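Local coordinates for protein thiamine phosphate pyrophosphorylase (Bacteroides thetaiotaomicron VPI-5482, PDB 3CEU) that probably catalyses the joining of the pyrimidine and thiazole halves into thiamine phosphate during thiamine diphosphate biosynthesis, at residues 3-8 and 173-178; 23-28 and 189-194; 61-66 and 74-79; 89-94 and 106-111. All coordinates share one frame; numbering follows the deposited sequence.

Contact 1. Residues 3-8 and 173-178; sequences LIVVTT and GDLWNK
The indole N-H of W176 is donated to the backbone carbonyl of V6, with NE1 2.6 Å from V6 O. Short as it is, the bond is bent: the angle at the hydrogen is 136°, the donor lies out of the carbonyl plane, and V6 O sits near the ring edge but somewhat off the ring plane. Apolar contacts fix the rest of the indole. T8 CG2 lies 3.7 Å from W176 CB, on one side of the ring plane, while L175 CD2 stands 3.8 Å above the plane on the other side, over the middle of the W176 ring. V5 serves two partners at once. With CG1 anti to the backbone N (chi1 171°), that methyl lies obliquely to the indole, V5 CG1 being 3.6 Å from W176 NE1 with CZ2 a little farther, and CG2 meets L175 CD1 at 3.6 Å, the two side chains crossing at about a right angle. The fold is a closed TIM-type barrel, and the contact lies near its seam: strand 2-6 bonds through its backbone to strand 168-171, the last of the eight, and helix 173-176 follows that last strand directly. I18 and L22 of helix 15-24 also touch W176, placing the indole between the first strand and the helix after it. The hydroxyl of T8 has its own partner, T10 O, and T7 OG1 pairs with R33 N.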
loop_
_atom_site.group_PDB
_atom_site.type_symbol
_atom_site.label_atom_id
_atom_site.label_comp_id
_atom_site.label_asym_id
_atom_site.label_seq_id
_atom_site.Cartn_x
_atom_site.Cartn_y
_atom_site.Cartn_z
ATOM N N LEU A 3 -5.112 4.617 -4.075
ATOM C CA LEU A 3 -3.825 5.104 -3.603
ATOM C C LEU A 3 -3.527 4.407 -2.275
ATOM O O LEU A 3 -4.099 4.745 -1.239
ATOM C CB LEU A 3 -3.862 6.625 -3.408
ATOM C CG LEU A 3 -2.544 7.261 -2.949
ATOM C CD1 LEU A 3 -1.436 6.864 -3.919
ATOM C CD2 LEU A 3 -2.681 8.772 -2.870
ATOM N N ILE A 4 -2.634 3.425 -2.323
ATOM C CA ILE A 4 -2.262 2.648 -1.146
ATOM C C ILE A 4 -0.983 3.176 -0.516
ATOM O O ILE A 4 -0.013 3.490 -1.216
ATOM C CB ILE A 4 -2.051 1.163 -1.513
ATOM C CG1 ILE A 4 -3.307 0.616 -2.203
ATOM C CG2 ILE A 4 -1.735 0.354 -0.271
ATOM C CD1 ILE A 4 -3.097 -0.709 -2.911
ATOM N N VAL A 5 -0.994 3.272 0.812
ATOM C CA VAL A 5 0.158 3.751 1.577
ATOM C C VAL A 5 0.725 2.640 2.459
ATOM O O VAL A 5 -0.023 1.961 3.159
ATOM C CB VAL A 5 -0.223 4.934 2.520
ATOM C CG1 VAL A 5 0.952 5.257 3.447
ATOM C CG2 VAL A 5 -0.605 6.169 1.705
ATOM N N VAL A 6 2.041 2.445 2.420
ATOM C CA VAL A 6 2.660 1.445 3.280
ATOM C C VAL A 6 3.299 2.207 4.442
ATOM O O VAL A 6 3.897 3.272 4.237
ATOM C CB VAL A 6 3.772 0.629 2.563
ATOM C CG1 VAL A 6 4.306 -0.440 3.508
ATOM C CG2 VAL A 6 3.242 -0.015 1.295
ATOM N N THR A 7 3.147 1.679 5.656
ATOM C CA THR A 7 3.731 2.300 6.845
ATOM C C THR A 7 5.245 2.233 6.730
ATOM O O THR A 7 5.788 1.713 5.759
ATOM C CB THR A 7 3.402 1.541 8.149
ATOM O OG1 THR A 7 4.000 0.240 8.089
ATOM C CG2 THR A 7 1.907 1.413 8.367
ATOM N N THR A 8 5.913 2.756 7.747
ATOM C CA THR A 8 7.368 2.726 7.836
ATOM C C THR A 8 7.726 1.400 8.516
ATOM O O THR A 8 6.930 0.865 9.294
ATOM C CB THR A 8 7.885 3.872 8.711
ATOM O OG1 THR A 8 7.023 4.025 9.843
ATOM C CG2 THR A 8 7.928 5.166 7.929
ATOM N N GLY A 173 8.070 5.816 0.827
ATOM C CA GLY A 173 9.044 6.878 1.032
ATOM C C GLY A 173 8.621 8.293 0.653
ATOM O O GLY A 173 8.719 9.224 1.461
ATOM N N ASP A 174 8.152 8.468 -0.578
ATOM C CA ASP A 174 7.751 9.794 -1.032
ATOM C C ASP A 174 6.758 10.461 -0.096
ATOM O O ASP A 174 6.545 11.678 -0.161
ATOM C CB ASP A 174 7.134 9.731 -2.419
ATOM C CG ASP A 174 6.632 11.079 -2.872
ATOM O OD1 ASP A 174 7.460 12.012 -2.972
ATOM O OD2 ASP A 174 5.414 11.214 -3.113
ATOM N N LEU A 175 6.153 9.660 0.777
ATOM C CA LEU A 175 5.182 10.187 1.711
ATOM C C LEU A 175 5.742 10.384 3.125
ATOM O O LEU A 175 5.782 11.515 3.628
ATOM C CB LEU A 175 3.944 9.284 1.724
ATOM C CG LEU A 175 2.726 9.809 2.475
ATOM C CD1 LEU A 175 1.468 9.144 1.948
ATOM C CD2 LEU A 175 2.910 9.537 3.954
ATOM N N TRP A 176 6.188 9.302 3.760
ATOM C CA TRP A 176 6.722 9.385 5.117
ATOM C C TRP A 176 8.019 10.202 5.247
ATOM O O TRP A 176 8.273 10.812 6.289
ATOM C CB TRP A 176 6.924 7.975 5.689
ATOM C CG TRP A 176 5.660 7.179 5.740
ATOM C CD1 TRP A 176 5.295 6.170 4.900
ATOM C CD2 TRP A 176 4.562 7.367 6.641
ATOM N NE1 TRP A 176 4.032 5.717 5.218
ATOM C CE2 TRP A 176 3.559 6.437 6.284
ATOM C CE3 TRP A 176 4.323 8.240 7.714
ATOM C CZ2 TRP A 176 2.340 6.349 6.961
ATOM C CZ3 TRP A 176 3.105 8.153 8.389
ATOM C CH2 TRP A 176 2.133 7.216 8.006
ATOM N N ASN A 177 8.831 10.217 4.196
ATOM C CA ASN A 177 10.071 10.979 4.211
ATOM C C ASN A 177 9.789 12.474 4.393
ATOM O O ASN A 177 10.710 13.269 4.627
ATOM C CB ASN A 177 10.845 10.747 2.904
ATOM C CG ASN A 177 11.371 9.307 2.774
ATOM O OD1 ASN A 177 11.755 8.862 1.686
ATOM N ND2 ASN A 177 11.395 8.584 3.893
ATOM N N LYS A 178 8.515 12.852 4.293
ATOM C CA LYS A 178 8.098 14.249 4.436
ATOM C C LYS A 178 7.946 14.626 5.898
ATOM O O LYS A 178 7.477 15.710 6.224
ATOM C CB LYS A 178 6.768 14.485 3.707
ATOM C CG LYS A 178 6.772 15.691 2.777
ATOM C CD LYS A 178 7.880 15.583 1.742
ATOM C CE LYS A 178 7.572 14.550 0.664
ATOM N NZ LYS A 178 6.557 15.051 -0.308
#

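Contact 2. Residues 23-28 and 189-194; sequences FEEGLD and AVIEHF
F194 reaches from helix 188-201 to the segment E25-L27, its CG set anti to the backbone N (chi1 169°). From CB the ring extends outward, and its rim atoms divide the contacts. CD1 is 4.0 Å from E25 CB. CE1, the next atom on that side, faces E25 O at 3.5 Å; this oxygen lies in the ring plane at the edge, so it meets the rim of the phenyl group and not its face. At the tip, CZ comes 3.6 Å from L27 CA and 3.9 Å from L27 CB. On the other side CE2 approaches L27 CD1 at 4.0 Å, and the L27 and F194 side chains cross at about a right angle. One turn earlier on the same helix, I191 CG2 touches E25 CG at 3.9 Å, an apolar contact made by the aliphatic part of the glutamate; its carboxylate has a long, weak ion pair with K195. Further neighbours of F194 are L3, L22 and L175. The backbone it packs on is a helix end: G26, with phi 87°, is the C-prime residue of a Schellman motif, in which G26 N bonds to F23 O at 2.7 Å and L27 N to L22 O. F194 thus rests against the C-terminal cap of helix 15-24, joining the first and last helices of the outer layer around a TIM-type barrel.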
loop_
_atom_site.group_PDB
_atom_site.type_symbol
_atom_site.label_atom_id
_atom_site.label_comp_id
_atom_site.label_asym_id
_atom_site.label_seq_id
_atom_site.Cartn_x
_atom_site.Cartn_y
_atom_site.Cartn_z
ATOM N N PHE A 23 -6.433 8.608 7.062
ATOM C CA PHE A 23 -7.692 7.925 6.789
ATOM C C PHE A 23 -8.777 8.996 6.628
ATOM O O PHE A 23 -9.543 8.977 5.664
ATOM C CB PHE A 23 -8.050 6.950 7.918
ATOM C CG PHE A 23 -7.402 5.594 7.775
ATOM C CD1 PHE A 23 -7.569 4.850 6.612
ATOM C CD2 PHE A 23 -6.644 5.053 8.806
ATOM C CE1 PHE A 23 -6.995 3.589 6.478
ATOM C CE2 PHE A 23 -6.064 3.789 8.680
ATOM C CZ PHE A 23 -6.243 3.060 7.514
ATOM N N GLU A 24 -8.815 9.945 7.559
ATOM C CA GLU A 24 -9.785 11.035 7.525
ATOM C C GLU A 24 -9.781 11.797 6.190
ATOM O O GLU A 24 -10.782 12.413 5.820
ATOM C CB GLU A 24 -9.516 12.000 8.688
ATOM C CG GLU A 24 -9.988 11.472 10.047
ATOM C CD GLU A 24 -9.491 12.304 11.219
ATOM O OE1 GLU A 24 -9.536 13.554 11.131
ATOM O OE2 GLU A 24 -9.065 11.707 12.238
ATOM N N GLU A 25 -8.657 11.753 5.472
ATOM C CA GLU A 25 -8.546 12.428 4.184
ATOM C C GLU A 25 -8.818 11.467 3.029
ATOM O O GLU A 25 -8.449 11.727 1.878
ATOM C CB GLU A 25 -7.165 13.062 4.024
ATOM C CG GLU A 25 -6.868 14.159 5.037
ATOM C CD GLU A 25 -7.831 15.343 4.935
ATOM O OE1 GLU A 25 -7.813 16.197 5.844
ATOM O OE2 GLU A 25 -8.593 15.436 3.946
ATOM N N GLY A 26 -9.452 10.343 3.349
ATOM C CA GLY A 26 -9.811 9.375 2.328
ATOM C C GLY A 26 -8.801 8.320 1.921
ATOM O O GLY A 26 -8.897 7.793 0.814
ATOM N N LEU A 27 -7.837 8.001 2.775
ATOM C CA LEU A 27 -6.871 6.970 2.416
ATOM C C LEU A 27 -7.611 5.661 2.077
ATOM O O LEU A 27 -8.334 5.115 2.905
ATOM C CB LEU A 27 -5.915 6.726 3.578
ATOM C CG LEU A 27 -5.021 5.480 3.480
ATOM C CD1 LEU A 27 -4.117 5.540 2.242
ATOM C CD2 LEU A 27 -4.191 5.412 4.734
ATOM N N ASP A 28 -7.438 5.162 0.861
ATOM C CA ASP A 28 -8.108 3.933 0.470
ATOM C C ASP A 28 -7.661 2.769 1.357
ATOM O O ASP A 28 -8.444 2.260 2.158
ATOM C CB ASP A 28 -7.816 3.604 -0.998
ATOM C CG ASP A 28 -8.402 4.630 -1.966
ATOM O OD1 ASP A 28 -9.654 4.713 -2.083
ATOM O OD2 ASP A 28 -7.611 5.358 -2.621
ATOM N N ALA A 189 2.983 18.741 6.347
ATOM C CA ALA A 189 3.603 18.418 5.060
ATOM C C ALA A 189 3.223 17.019 4.579
ATOM O O ALA A 189 3.060 16.787 3.382
ATOM C CB ALA A 189 5.133 18.537 5.159
ATOM N N VAL A 190 3.091 16.079 5.501
ATOM C CA VAL A 190 2.718 14.738 5.100
ATOM C C VAL A 190 1.264 14.718 4.652
ATOM O O VAL A 190 0.953 14.202 3.582
ATOM C CB VAL A 190 2.945 13.733 6.245
ATOM C CG1 VAL A 190 2.279 12.389 5.916
ATOM C CG2 VAL A 190 4.444 13.523 6.441
ATOM N N ILE A 191 0.376 15.296 5.453
ATOM C CA ILE A 191 -1.035 15.313 5.094
ATOM C C ILE A 191 -1.288 16.131 3.832
ATOM O O ILE A 191 -2.075 15.731 2.979
ATOM C CB ILE A 191 -1.909 15.885 6.230
ATOM C CG1 ILE A 191 -1.515 15.254 7.570
ATOM C CG2 ILE A 191 -3.396 15.617 5.938
ATOM C CD1 ILE A 191 -1.554 13.735 7.563
ATOM N N GLU A 192 -0.621 17.271 3.703
ATOM C CA GLU A 192 -0.815 18.096 2.523
ATOM C C GLU A 192 -0.320 17.385 1.278
ATOM O O GLU A 192 -0.939 17.458 0.213
ATOM C CB GLU A 192 -0.112 19.451 2.690
ATOM C CG GLU A 192 -0.648 20.253 3.869
ATOM C CD GLU A 192 -0.060 21.647 3.961
ATOM O OE1 GLU A 192 -0.534 22.549 3.244
ATOM O OE2 GLU A 192 0.886 21.845 4.751
ATOM N N HIS A 193 0.793 16.677 1.410
ATOM C CA HIS A 193 1.357 15.964 0.268
ATOM C C HIS A 193 0.484 14.762 -0.120
ATOM O O HIS A 193 0.446 14.375 -1.291
ATOM C CB HIS A 193 2.777 15.508 0.588
ATOM C CG HIS A 193 3.482 14.882 -0.569
ATOM N ND1 HIS A 193 3.830 15.594 -1.698
ATOM C CD2 HIS A 193 3.854 13.602 -0.794
ATOM C CE1 HIS A 193 4.382 14.770 -2.573
ATOM N NE2 HIS A 193 4.407 13.559 -2.049
ATOM N N PHE A 194 -0.225 14.183 0.852
ATOM C CA PHE A 194 -1.104 13.044 0.571
ATOM C C PHE A 194 -2.299 13.517 -0.259
ATOM O O PHE A 194 -2.667 12.883 -1.251
ATOM C CB PHE A 194 -1.604 12.395 1.868
ATOM C CG PHE A 194 -2.712 11.388 1.652
ATOM C CD1 PHE A 194 -4.037 11.727 1.906
ATOM C CD2 PHE A 194 -2.435 10.126 1.136
ATOM C CE1 PHE A 194 -5.079 10.820 1.638
ATOM C CE2 PHE A 194 -3.467 9.209 0.863
ATOM C CZ PHE A 194 -4.788 9.557 1.112
#

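Contact 3. Residues 61-66 and 74-79; sequences EHFYLK and IHLNAR
A type I turn from H62 to L65 brings F63 over the start of the segment 74-79, with the CA atoms of F63 and I74 6.4 Å apart. The contact belongs to the beta-alpha-beta unit of strand 57-59, helix 65-68 and strand 73-75. I74 covers one face of the F63 ring: its CD1 is 3.9 Å from the ring centroid and 11° off the normal, a CH-pi contact. The carrier of CD1, I74 CG1, stands between the backbone N and carbonyl carbon (chi1 65°). Separately, I74 CG2 meets F63 CD2 at 3.5 Å, and K66 CG packs on the same methyl. At the F63 edge, near the ring plane, H75 O lies 3.7 Å from CZ. L76 CD2 approaches F63 CE1 at 3.8 Å. E61 OE1 and R79 NH2 make a long salt bridge at 3.9 Å, the oxygen in the guanidinium plane; E61 OE2 bonds to K34 N. N77 ND2 bonds to H60 O and also to H75 O, the latter at 3.2 Å and 145°, with the donor in the carbonyl plane.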
loop_
_atom_site.group_PDB
_atom_site.type_symbol
_atom_site.label_atom_id
_atom_site.label_comp_id
_atom_site.label_asym_id
_atom_site.label_seq_id
_atom_site.Cartn_x
_atom_site.Cartn_y
_atom_site.Cartn_z
ATOM N N GLU A 61 2.630 -8.686 8.946
ATOM C CA GLU A 61 3.167 -9.493 10.029
ATOM C C GLU A 61 2.070 -9.917 10.982
ATOM O O GLU A 61 0.965 -9.386 10.933
ATOM C CB GLU A 61 4.256 -8.704 10.780
ATOM C CG GLU A 61 5.605 -8.590 10.034
ATOM C CD GLU A 61 5.627 -7.527 8.937
ATOM O OE1 GLU A 61 6.475 -7.638 8.017
ATOM O OE2 GLU A 61 4.815 -6.579 9.006
ATOM N N HIS A 62 2.367 -10.889 11.837
ATOM C CA HIS A 62 1.392 -11.351 12.818
ATOM C C HIS A 62 -0.005 -11.357 12.231
ATOM O O HIS A 62 -0.854 -10.519 12.564
ATOM C CB HIS A 62 1.446 -10.443 14.037
ATOM C CG HIS A 62 2.826 -10.282 14.585
ATOM N ND1 HIS A 62 3.611 -11.358 14.943
ATOM C CD2 HIS A 62 3.575 -9.177 14.812
ATOM C CE1 HIS A 62 4.783 -10.922 15.367
ATOM N NE2 HIS A 62 4.787 -9.602 15.297
ATOM N N PHE A 63 -0.227 -12.320 11.352
ATOM C CA PHE A 63 -1.496 -12.471 10.673
ATOM C C PHE A 63 -2.672 -12.680 11.624
ATOM O O PHE A 63 -3.817 -12.427 11.259
ATOM C CB PHE A 63 -1.387 -13.622 9.662
ATOM C CG PHE A 63 -0.464 -13.330 8.491
ATOM C CD1 PHE A 63 0.097 -14.371 7.758
ATOM C CD2 PHE A 63 -0.195 -12.022 8.098
ATOM C CE1 PHE A 63 0.899 -14.122 6.645
ATOM C CE2 PHE A 63 0.609 -11.758 6.982
ATOM C CZ PHE A 63 1.160 -12.813 6.254
ATOM N N TYR A 64 -2.403 -13.109 12.851
ATOM C CA TYR A 64 -3.498 -13.329 13.785
ATOM C C TYR A 64 -4.204 -12.003 14.091
ATOM O O TYR A 64 -5.365 -11.990 14.499
ATOM C CB TYR A 64 -2.989 -13.945 15.084
ATOM C CG TYR A 64 -2.464 -12.928 16.069
ATOM C CD1 TYR A 64 -1.173 -12.405 15.951
ATOM C CD2 TYR A 64 -3.268 -12.466 17.110
ATOM C CE1 TYR A 64 -0.702 -11.444 16.845
ATOM C CE2 TYR A 64 -2.808 -11.515 18.002
ATOM C CZ TYR A 64 -1.530 -11.010 17.865
ATOM O OH TYR A 64 -1.095 -10.065 18.754
ATOM N N LEU A 65 -3.497 -10.888 13.903
ATOM C CA LEU A 65 -4.070 -9.568 14.152
ATOM C C LEU A 65 -5.216 -9.279 13.196
ATOM O O LEU A 65 -6.058 -8.414 13.463
ATOM C CB LEU A 65 -3.011 -8.482 13.980
ATOM C CG LEU A 65 -1.866 -8.500 14.992
ATOM C CD1 LEU A 65 -0.787 -7.525 14.542
ATOM C CD2 LEU A 65 -2.384 -8.144 16.376
ATOM N N LYS A 66 -5.251 -10.004 12.082
ATOM C CA LYS A 66 -6.293 -9.808 11.084
ATOM C C LYS A 66 -7.693 -9.948 11.684
ATOM O O LYS A 66 -8.532 -9.068 11.497
ATOM C CB LYS A 66 -6.103 -10.800 9.934
ATOM C CG LYS A 66 -6.932 -10.499 8.690
ATOM C CD LYS A 66 -8.372 -10.988 8.801
ATOM C CE LYS A 66 -9.098 -10.841 7.457
ATOM N NZ LYS A 66 -10.533 -11.254 7.519
ATOM N N ILE A 74 -4.494 -9.896 4.815
ATOM C CA ILE A 74 -3.061 -10.059 4.961
ATOM C C ILE A 74 -2.306 -9.990 3.631
ATOM O O ILE A 74 -2.879 -10.210 2.552
ATOM C CB ILE A 74 -2.743 -11.405 5.610
ATOM C CG1 ILE A 74 -3.185 -12.536 4.679
ATOM C CG2 ILE A 74 -3.463 -11.516 6.945
ATOM C CD1 ILE A 74 -2.734 -13.908 5.100
ATOM N N HIS A 75 -1.014 -9.687 3.719
ATOM C CA HIS A 75 -0.157 -9.600 2.537
ATOM C C HIS A 75 0.979 -10.577 2.741
ATOM O O HIS A 75 1.858 -10.343 3.561
ATOM C CB HIS A 75 0.420 -8.195 2.385
ATOM C CG HIS A 75 1.023 -7.942 1.044
ATOM N ND1 HIS A 75 0.260 -7.785 -0.092
ATOM C CD2 HIS A 75 2.314 -7.813 0.654
ATOM C CE1 HIS A 75 1.052 -7.564 -1.122
ATOM N NE2 HIS A 75 2.303 -7.575 -0.701
ATOM N N LEU A 76 0.966 -11.675 2.002
ATOM C CA LEU A 76 2.019 -12.671 2.145
ATOM C C LEU A 76 3.363 -12.096 1.715
ATOM O O LEU A 76 3.440 -11.318 0.771
ATOM C CB LEU A 76 1.680 -13.905 1.310
ATOM C CG LEU A 76 0.271 -14.423 1.555
ATOM C CD1 LEU A 76 -0.003 -15.614 0.644
ATOM C CD2 LEU A 76 0.105 -14.807 3.012
ATOM N N ASN A 77 4.424 -12.478 2.418
ATOM C CA ASN A 77 5.746 -11.976 2.079
ATOM C C ASN A 77 6.838 -12.924 2.551
ATOM O O ASN A 77 6.560 -13.912 3.228
ATOM C CB ASN A 77 5.938 -10.576 2.669
ATOM C CG ASN A 77 5.925 -10.573 4.180
ATOM O OD1 ASN A 77 6.910 -10.943 4.824
ATOM N ND2 ASN A 77 4.805 -10.162 4.758
ATOM N N ALA A 78 8.076 -12.623 2.181
ATOM C CA ALA A 78 9.214 -13.466 2.527
ATOM C C ALA A 78 9.209 -13.958 3.968
ATOM O O ALA A 78 9.346 -15.158 4.219
ATOM C CB ALA A 78 10.513 -12.730 2.233
ATOM N N ARG A 79 9.043 -13.043 4.913
ATOM C CA ARG A 79 9.051 -13.422 6.317
ATOM C C ARG A 79 7.769 -14.145 6.733
ATOM O O ARG A 79 7.785 -14.970 7.648
ATOM C CB ARG A 79 9.308 -12.177 7.178
ATOM C CG ARG A 79 10.708 -11.574 6.947
ATOM C CD ARG A 79 10.812 -10.136 7.441
ATOM N NE ARG A 79 9.795 -9.305 6.802
ATOM C CZ ARG A 79 9.726 -9.089 5.491
ATOM N NH1 ARG A 79 10.623 -9.637 4.674
ATOM N NH2 ARG A 79 8.747 -8.346 4.987
#

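Contact 4. Residues 89-94 and 106-111; sequences GHVSCS and HFYDYV
The beta-alpha-beta unit of strand 90-95, helix 98-102 and strand 110-113 is tied near the N-terminal ends of its two strands by V91 and D109. D109 OD2 takes the N-H of V91 at 2.8 Å, and D109 N returns a nearly straight bond to V91 O at 3.1 Å, so side chain and backbone of one residue grip both polar groups of the other. The same aspartate stacks on H90: its carboxylate is 17° from the imidazole plane, and D109 CB lies 3.2 Å from H90 NE2. H90 in turn directs an edge at the Y110 face, with centroids 4.6 Å apart and planes at 62°. Beyond V91, C93 SG lies between its backbone N and carbonyl carbon (chi1 75°), which puts it over the Y108 face, 3.5 Å from the ring centroid, while V91 CG2 meets the Y108 edge. Y110 OH bonds to H31 of strand 29-32. S92 and Y110 point to one face of the sheet, C93 and V111 to the other, on adjacent parallel strands of a TIM-type barrel.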
loop_
_atom_site.group_PDB
_atom_site.type_symbol
_atom_site.label_atom_id
_atom_site.label_comp_id
_atom_site.label_asym_id
_atom_site.label_seq_id
_atom_site.Cartn_x
_atom_site.Cartn_y
_atom_site.Cartn_z
ATOM N N GLY A 89 -10.318 -14.464 4.193
ATOM C CA GLY A 89 -10.333 -13.021 4.096
ATOM C C GLY A 89 -9.481 -12.518 2.951
ATOM O O GLY A 89 -9.018 -13.291 2.115
ATOM N N HIS A 90 -9.273 -11.207 2.922
ATOM C CA HIS A 90 -8.487 -10.568 1.878
ATOM C C HIS A 90 -7.019 -10.980 1.955
ATOM O O HIS A 90 -6.362 -10.815 2.983
ATOM C CB HIS A 90 -8.624 -9.046 2.003
ATOM C CG HIS A 90 -8.008 -8.285 0.872
ATOM N ND1 HIS A 90 -6.646 -8.127 0.729
ATOM C CD2 HIS A 90 -8.573 -7.656 -0.188
ATOM C CE1 HIS A 90 -6.397 -7.435 -0.368
ATOM N NE2 HIS A 90 -7.548 -7.138 -0.944
ATOM N N VAL A 91 -6.509 -11.534 0.869
ATOM C CA VAL A 91 -5.120 -11.939 0.835
ATOM C C VAL A 91 -4.501 -11.251 -0.365
ATOM O O VAL A 91 -5.179 -11.032 -1.367
ATOM C CB VAL A 91 -4.985 -13.468 0.687
ATOM C CG1 VAL A 91 -5.621 -13.913 -0.614
ATOM C CG2 VAL A 91 -3.521 -13.872 0.744
ATOM N N SER A 92 -3.224 -10.900 -0.255
ATOM C CA SER A 92 -2.510 -10.228 -1.338
ATOM C C SER A 92 -1.029 -10.538 -1.237
ATOM O O SER A 92 -0.556 -10.963 -0.183
ATOM C CB SER A 92 -2.703 -8.716 -1.240
ATOM O OG SER A 92 -2.082 -8.221 -0.069
ATOM N N CYS A 93 -0.299 -10.304 -2.328
ATOM C CA CYS A 93 1.149 -10.552 -2.372
ATOM C C CYS A 93 1.827 -9.687 -3.427
ATOM O O CYS A 93 1.171 -9.003 -4.205
ATOM C CB CYS A 93 1.433 -12.015 -2.711
ATOM S SG CYS A 93 1.161 -12.406 -4.447
ATOM N N SER A 94 3.150 -9.748 -3.460
ATOM C CA SER A 94 3.930 -8.978 -4.412
ATOM C C SER A 94 4.474 -9.832 -5.550
ATOM O O SER A 94 4.836 -11.000 -5.361
ATOM C CB SER A 94 5.101 -8.295 -3.699
ATOM O OG SER A 94 4.650 -7.387 -2.716
ATOM N N HIS A 106 -4.837 -13.804 -10.316
ATOM C CA HIS A 106 -6.175 -14.356 -10.104
ATOM C C HIS A 106 -6.309 -15.204 -8.852
ATOM O O HIS A 106 -7.397 -15.667 -8.518
ATOM C CB HIS A 106 -6.616 -15.155 -11.330
ATOM C CG HIS A 106 -6.888 -14.300 -12.526
ATOM N ND1 HIS A 106 -7.058 -14.818 -13.796
ATOM C CD2 HIS A 106 -7.013 -12.958 -12.652
ATOM C CE1 HIS A 106 -7.271 -13.832 -14.646
ATOM N NE2 HIS A 106 -7.250 -12.690 -13.978
ATOM N N PHE A 107 -5.197 -15.391 -8.153
ATOM C CA PHE A 107 -5.187 -16.174 -6.932
ATOM C C PHE A 107 -5.133 -15.274 -5.706
ATOM O O PHE A 107 -4.970 -15.742 -4.578
ATOM C CB PHE A 107 -3.997 -17.124 -6.961
ATOM C CG PHE A 107 -4.064 -18.113 -8.077
ATOM C CD1 PHE A 107 -5.041 -19.102 -8.081
ATOM C CD2 PHE A 107 -3.189 -18.031 -9.156
ATOM C CE1 PHE A 107 -5.145 -19.996 -9.144
ATOM C CE2 PHE A 107 -3.288 -18.921 -10.224
ATOM C CZ PHE A 107 -4.270 -19.903 -10.215
ATOM N N TYR A 108 -5.274 -13.975 -5.939
ATOM C CA TYR A 108 -5.251 -12.998 -4.864
ATOM C C TYR A 108 -6.295 -11.937 -5.143
ATOM O O TYR A 108 -6.775 -11.814 -6.270
ATOM C CB TYR A 108 -3.870 -12.347 -4.776
ATOM C CG TYR A 108 -2.777 -13.309 -4.362
ATOM C CD1 TYR A 108 -2.556 -13.610 -3.016
ATOM C CD2 TYR A 108 -1.999 -13.959 -5.317
ATOM C CE1 TYR A 108 -1.590 -14.537 -2.636
ATOM C CE2 TYR A 108 -1.034 -14.891 -4.946
ATOM C CZ TYR A 108 -0.836 -15.172 -3.603
ATOM O OH TYR A 108 0.111 -16.088 -3.232
ATOM N N ASP A 109 -6.655 -11.179 -4.117
ATOM C CA ASP A 109 -7.627 -10.111 -4.282
ATOM C C ASP A 109 -6.988 -9.036 -5.141
ATOM O O ASP A 109 -7.666 -8.343 -5.904
ATOM C CB ASP A 109 -8.026 -9.580 -2.917
ATOM C CG ASP A 109 -8.851 -10.579 -2.148
ATOM O OD1 ASP A 109 -10.036 -10.759 -2.501
ATOM O OD2 ASP A 109 -8.317 -11.211 -1.216
ATOM N N TYR A 110 -5.671 -8.916 -5.002
ATOM C CA TYR A 110 -4.854 -8.000 -5.787
ATOM C C TYR A 110 -3.415 -8.254 -5.450
ATOM O O TYR A 110 -3.113 -8.813 -4.402
ATOM C CB TYR A 110 -5.194 -6.521 -5.548
ATOM C CG TYR A 110 -4.991 -5.936 -4.159
ATOM C CD1 TYR A 110 -3.733 -5.886 -3.553
ATOM C CD2 TYR A 110 -6.051 -5.325 -3.498
ATOM C CE1 TYR A 110 -3.546 -5.232 -2.323
ATOM C CE2 TYR A 110 -5.872 -4.674 -2.284
ATOM C CZ TYR A 110 -4.624 -4.628 -1.701
ATOM O OH TYR A 110 -4.485 -3.964 -0.497
ATOM N N VAL A 111 -2.525 -7.870 -6.353
ATOM C CA VAL A 111 -1.106 -8.057 -6.125
ATOM C C VAL A 111 -0.363 -6.764 -6.405
ATOM O O VAL A 111 -0.861 -5.883 -7.112
ATOM C CB VAL A 111 -0.518 -9.153 -7.049
ATOM C CG1 VAL A 111 -1.305 -10.451 -6.904
ATOM C CG2 VAL A 111 -0.521 -8.679 -8.487
#

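Along the chain, contacts 3 and 4 follow one another, and both fall between the two halves of contact 1 and of contact 2, whose segments alternate. Contacts 1 and 2 form one region, with centres 10 Å apart: D174 bonds to H193, joining helices 173-176 and 188-201, and L3 to D28, joining strand 2-6 to the segment before strand 29-32. Contacts 3 and 4, centres 12 Å apart, are joined through adjacent strands 73-75 and 90-95, where L76 N bonds to S92 O. Contact 4 lies across the chain's centre from contacts 1 and 2, and contact 3 from contact 2; contact 3 is about 19 Å from contact 1 between centres. Contacts 1, 3 and 4 all reach the same eight-stranded barrel.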